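Local coordinates for flagella basal body P-ring formation protein FlgA (Salmonella typhimurium, PDB 3TEE) that takes part in assembly of the flagellar P-ring in the periplasm, where it probably acts as a chaperone or modulator of ring formation, at residues A[6-9]-A[10-14]; A[109-112]-A[113-116]. All blocks are in the same frame, centred on the assembly; numbering follows the deposited sequence.

Contact 1: residues A[6-9]-A[10-14]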
loop_
_atom_site.group_PDB
_atom_site.type_symbol
_atom_site.label_atom_id
_atom_site.label_comp_id
_atom_site.label_asym_id
_atom_site.label_seq_id
_atom_site.Cartn_x
_atom_site.Cartn_y
_atom_site.Cartn_z
ATOM N N GLN A 6 -30.454 5.177 -9.458
ATOM C CA GLN A 6 -29.337 6.012 -9.902
ATOM C C GLN A 6 -28.148 5.861 -8.972
ATOM O O GLN A 6 -27.044 5.621 -9.457
ATOM C CB GLN A 6 -29.782 7.483 -9.975
ATOM C CG GLN A 6 -30.763 7.763 -11.116
ATOM C CD GLN A 6 -31.186 9.228 -11.159
ATOM O OE1 GLN A 6 -30.843 10.010 -10.289
ATOM N NE2 GLN A 6 -31.961 9.629 -12.150
ATOM N N LEU A 7 -28.355 5.959 -7.656
ATOM C CA LEU A 7 -27.260 5.751 -6.700
ATOM C C LEU A 7 -26.695 4.336 -6.796
ATOM O O LEU A 7 -25.485 4.189 -6.702
ATOM C CB LEU A 7 -27.690 6.033 -5.242
ATOM C CG LEU A 7 -27.912 7.525 -4.893
ATOM C CD1 LEU A 7 -28.672 7.648 -3.599
ATOM C CD2 LEU A 7 -26.579 8.293 -4.830
ATOM N N THR A 8 -27.565 3.307 -6.947
ATOM C CA THR A 8 -27.121 1.902 -7.082
ATOM C C THR A 8 -26.216 1.736 -8.316
ATOM O O THR A 8 -25.144 1.127 -8.217
ATOM C CB THR A 8 -28.330 0.937 -7.081
ATOM O OG1 THR A 8 -29.013 1.063 -5.816
ATOM C CG2 THR A 8 -27.911 -0.527 -7.338
ATOM N N THR A 9 -26.644 2.288 -9.459
ATOM C CA THR A 9 -25.846 2.275 -10.693
ATOM C C THR A 9 -24.551 3.101 -10.494
ATOM O O THR A 9 -23.469 2.652 -10.884
ATOM C CB THR A 9 -26.696 2.756 -11.908
ATOM O OG1 THR A 9 -27.738 1.810 -12.135
ATOM C CG2 THR A 9 -25.864 2.902 -13.197
ATOM N N TRP A 10 -24.653 4.295 -9.891
ATOM C CA TRP A 10 -23.461 5.120 -9.694
ATOM C C TRP A 10 -22.391 4.393 -8.845
ATOM O O TRP A 10 -21.246 4.254 -9.297
ATOM C CB TRP A 10 -23.832 6.487 -9.097
ATOM C CG TRP A 10 -22.712 7.478 -9.077
ATOM C CD1 TRP A 10 -22.219 8.182 -10.137
ATOM C CD2 TRP A 10 -22.071 7.998 -7.916
ATOM N NE1 TRP A 10 -21.263 9.076 -9.707
ATOM C CE2 TRP A 10 -21.133 8.967 -8.349
ATOM C CE3 TRP A 10 -22.180 7.721 -6.538
ATOM C CZ2 TRP A 10 -20.340 9.696 -7.456
ATOM C CZ3 TRP A 10 -21.362 8.422 -5.654
ATOM C CH2 TRP A 10 -20.449 9.386 -6.119
ATOM N N PHE A 11 -22.763 3.885 -7.668
ATOM C CA PHE A 11 -21.788 3.163 -6.833
ATOM C C PHE A 11 -21.313 1.878 -7.476
ATOM O O PHE A 11 -20.143 1.558 -7.313
ATOM C CB PHE A 11 -22.325 2.875 -5.425
ATOM C CG PHE A 11 -22.213 4.075 -4.519
ATOM C CD1 PHE A 11 -21.000 4.388 -3.898
ATOM C CD2 PHE A 11 -23.324 4.868 -4.251
ATOM C CE1 PHE A 11 -20.896 5.496 -3.051
ATOM C CE2 PHE A 11 -23.215 5.987 -3.417
ATOM C CZ PHE A 11 -22.011 6.271 -2.800
ATOM N N SER A 12 -22.197 1.131 -8.191
ATOM C CA SER A 12 -21.783 -0.101 -8.915
ATOM C C SER A 12 -20.648 0.227 -9.926
ATOM O O SER A 12 -19.632 -0.464 -9.968
ATOM C CB SER A 12 -22.973 -0.704 -9.675
ATOM O OG SER A 12 -23.921 -1.270 -8.777
ATOM N N GLN A 13 -20.857 1.244 -10.766
ATOM C CA GLN A 13 -19.869 1.683 -11.783
ATOM C C GLN A 13 -18.584 2.198 -11.092
ATOM O O GLN A 13 -17.485 1.821 -11.495
ATOM C CB GLN A 13 -20.452 2.775 -12.693
ATOM C CG GLN A 13 -21.509 2.208 -13.654
ATOM C CD GLN A 13 -22.331 3.227 -14.407
ATOM O OE1 GLN A 13 -22.274 4.428 -14.133
ATOM N NE2 GLN A 13 -23.162 2.749 -15.351
ATOM N N ARG A 14 -18.733 3.017 -10.038
ATOM C CA ARG A 14 -17.573 3.526 -9.278
ATOM C C ARG A 14 -16.727 2.395 -8.671
ATOM O O ARG A 14 -15.504 2.531 -8.530
ATOM C CB ARG A 14 -18.050 4.383 -8.114
ATOM C CG ARG A 14 -18.314 5.791 -8.499
ATOM C CD ARG A 14 -18.746 6.562 -7.276
ATOM N NE ARG A 14 -17.672 6.791 -6.303
ATOM C CZ ARG A 14 -16.752 7.746 -6.394
ATOM N NH1 ARG A 14 -16.727 8.558 -7.444
ATOM N NH2 ARG A 14 -15.832 7.878 -5.450
#
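Leu7 and Phe11 lie one turn apart on the amphipathic N-terminal helix 2-14, and their side chains lean together on its buried flank: CD2 of Leu7 comes within 4.3 Å of CE2 of Phe11. The carbonyl oxygen of Leu7 takes the backbone N-H of Phe11 in an almost straight bond and also lies at the edge of the Phe11 ring, near its plane, 3.3 Å from CD2. One face of that ring is met near its rim by CE3 of Trp10. The indole in turn has the CD methylene of Arg14 over one face, 3.3 Å above its plane and toward the rim. With CG anti to its backbone N (chi1 -170°), Trp10 sets its indole beside Phe11, with CE2 of Phe11 at its edge, in plane, and also meets the ring of Phe41. Leu7 and Phe11 themselves rest on valines of strands 21-26, 53-59 and 62-79, which seats the helix against the antiparallel sheet.

Farther round the helix, Thr9 and Gln13 run side by side in the same direction. CG2 of Thr9 packs 3.5 Å from NE2 of Gln13, while OG1 of Thr9 turns back to the carbonyl of Ala5. Ser12 likewise folds onto the backbone: chi1 of -71° sets OG beside its own N, and OG gives a 2.7 Å hydrogen bond to Thr8 O. That oxygen is gripped twice, by OG and by N of Ser12, the two donors arriving from opposite faces of the carbonyl plane.

Contact 2: residues A[109-112]-A[113-116]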
loop_
_atom_site.group_PDB
_atom_site.type_symbol
_atom_site.label_atom_id
_atom_site.label_comp_id
_atom_site.label_asym_id
_atom_site.label_seq_id
_atom_site.Cartn_x
_atom_site.Cartn_y
_atom_site.Cartn_z
ATOM N N VAL A 109 -5.887 -5.423 2.679
ATOM C CA VAL A 109 -5.371 -5.556 1.322
ATOM C C VAL A 109 -6.473 -6.171 0.440
ATOM O O VAL A 109 -7.071 -7.182 0.814
ATOM C CB VAL A 109 -4.059 -6.385 1.279
ATOM C CG1 VAL A 109 -3.586 -6.570 -0.160
ATOM C CG2 VAL A 109 -2.963 -5.732 2.122
ATOM N N LEU A 110 -6.751 -5.557 -0.722
ATOM C CA LEU A 110 -7.793 -6.073 -1.610
ATOM C C LEU A 110 -7.212 -6.759 -2.832
ATOM O O LEU A 110 -7.799 -7.709 -3.367
ATOM C CB LEU A 110 -8.760 -4.951 -2.036
ATOM C CG LEU A 110 -9.448 -4.165 -0.920
ATOM C CD1 LEU A 110 -10.315 -3.069 -1.497
ATOM C CD2 LEU A 110 -10.250 -5.084 0.019
ATOM N N ASP A 111 -6.044 -6.293 -3.248
ATOM C CA ASP A 111 -5.350 -6.766 -4.430
ATOM C C ASP A 111 -4.197 -7.646 -4.017
ATOM O O ASP A 111 -3.284 -7.182 -3.344
ATOM C CB ASP A 111 -4.877 -5.548 -5.241
ATOM C CG ASP A 111 -3.955 -5.822 -6.409
ATOM O OD1 ASP A 111 -3.210 -4.897 -6.796
ATOM O OD2 ASP A 111 -3.994 -6.953 -6.956
ATOM N N ILE A 112 -4.231 -8.910 -4.440
ATOM C CA ILE A 112 -3.220 -9.921 -4.150
ATOM C C ILE A 112 -1.796 -9.488 -4.581
ATOM O O ILE A 112 -0.818 -9.940 -3.998
ATOM C CB ILE A 112 -3.667 -11.273 -4.774
ATOM C CG1 ILE A 112 -2.973 -12.491 -4.147
ATOM C CG2 ILE A 112 -3.577 -11.257 -6.311
ATOM C CD1 ILE A 112 -3.461 -12.870 -2.723
ATOM N N ARG A 113 -1.691 -8.580 -5.566
ATOM C CA ARG A 113 -0.392 -8.075 -6.045
ATOM C C ARG A 113 0.317 -7.231 -4.984
ATOM O O ARG A 113 1.546 -7.265 -4.924
ATOM C CB ARG A 113 -0.548 -7.303 -7.370
ATOM C CG ARG A 113 -1.034 -8.188 -8.522
ATOM C CD ARG A 113 -1.186 -7.423 -9.823
ATOM N NE ARG A 113 -2.455 -6.694 -9.902
ATOM C CZ ARG A 113 -2.585 -5.382 -9.728
ATOM N NH1 ARG A 113 -1.528 -4.635 -9.428
ATOM N NH2 ARG A 113 -3.779 -4.809 -9.824
ATOM N N GLN A 114 -0.449 -6.536 -4.107
ATOM C CA GLN A 114 0.093 -5.718 -3.005
ATOM C C GLN A 114 0.880 -6.549 -1.967
ATOM O O GLN A 114 1.637 -5.967 -1.195
ATOM C CB GLN A 114 -1.027 -4.954 -2.254
ATOM C CG GLN A 114 -1.963 -4.059 -3.084
ATOM C CD GLN A 114 -2.976 -3.372 -2.183
ATOM O OE1 GLN A 114 -2.599 -2.598 -1.289
ATOM N NE2 GLN A 114 -4.292 -3.651 -2.369
ATOM N N ILE A 115 0.653 -7.882 -1.897
ATOM C CA ILE A 115 1.322 -8.761 -0.926
ATOM C C ILE A 115 2.570 -9.483 -1.467
ATOM O O ILE A 115 3.135 -10.343 -0.791
ATOM C CB ILE A 115 0.363 -9.638 -0.043
ATOM C CG1 ILE A 115 -0.502 -10.629 -0.854
ATOM C CG2 ILE A 115 -0.513 -8.767 0.846
ATOM C CD1 ILE A 115 0.228 -11.886 -1.451
ATOM N N GLN A 116 2.998 -9.126 -2.691
ATOM C CA GLN A 116 4.213 -9.669 -3.302
ATOM C C GLN A 116 5.413 -9.177 -2.482
ATOM O O GLN A 116 5.482 -7.997 -2.145
ATOM C CB GLN A 116 4.331 -9.229 -4.770
ATOM C CG GLN A 116 3.390 -9.990 -5.711
ATOM C CD GLN A 116 3.573 -9.593 -7.158
ATOM O OE1 GLN A 116 4.695 -9.385 -7.643
ATOM N NE2 GLN A 116 2.473 -9.514 -7.890
HETATM O O HOH W 1 -5.351 -7.676 -9.280
#
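OD2 of Asp111 is gripped by two donors: a water at 2.8 Å and the backbone N-H of Arg113 at 3.1 Å. The backbone bond is fairly straight (163°) but meets OD2 from well above the carboxylate plane. Because CG of Asp111 is anti to its backbone N (chi1 171°), the carboxylate folds forward over the start of the short 3-10 turn, where OD2 takes the N-H two residues on, an Asx turn. The same water accepts from NE of Arg113 and so ties both side chains together. The other carboxylate oxygen, OD1, lies over one face of the guanidinium, 3.1 Å from NH2. This salt bridge is one of charge alone, since no N-H points at the oxygen, and the carboxylate and guanidinium planes are 57° apart. The bend at chi3 of Arg113 brings the head group back over the aspartate.

Three i to i+3 backbone bonds wind the turn: Gln114 N to Asp111 O at 3.0 Å, Ile115 N to Ile112 O at 3.3 Å, and a third from Gln116 N to Arg113 O. In the first two, the donor stands above the carbonyl plane. Hydrocarbon closes the other side: CG1 of Val109 meets CG2 of Ile115 at 3.9 Å as well as CB of Gln114, and CD1 of Ile112 meets CD1 of Ile115 at 4.0 Å.

The turn belongs to the connection between strands 94-100 and 118-120. Val109 pairs through its backbone with Val77 and Val130, Ile112 also packs on Val77 of the long strand 62-79, and Ile115 leans on Leu89.

Both contacts are local and partly buried, but they sit in different parts of an elongated chain, with centres about 25 Å apart and nearest atoms about 10 Å apart. Contact 1 lies far from the centre of the chain, on a regular helix laid against a sheet; contact 2 is only about 8 Å from that centre, in a loop. Strand 62-79 is touched by both. In the helix, aromatic and aliphatic side chains face the sheet and the polar ones bond largely to backbone carbonyls. At 109-116 a charged pair and a water gather at the start of one short turn, with aliphatic packing behind.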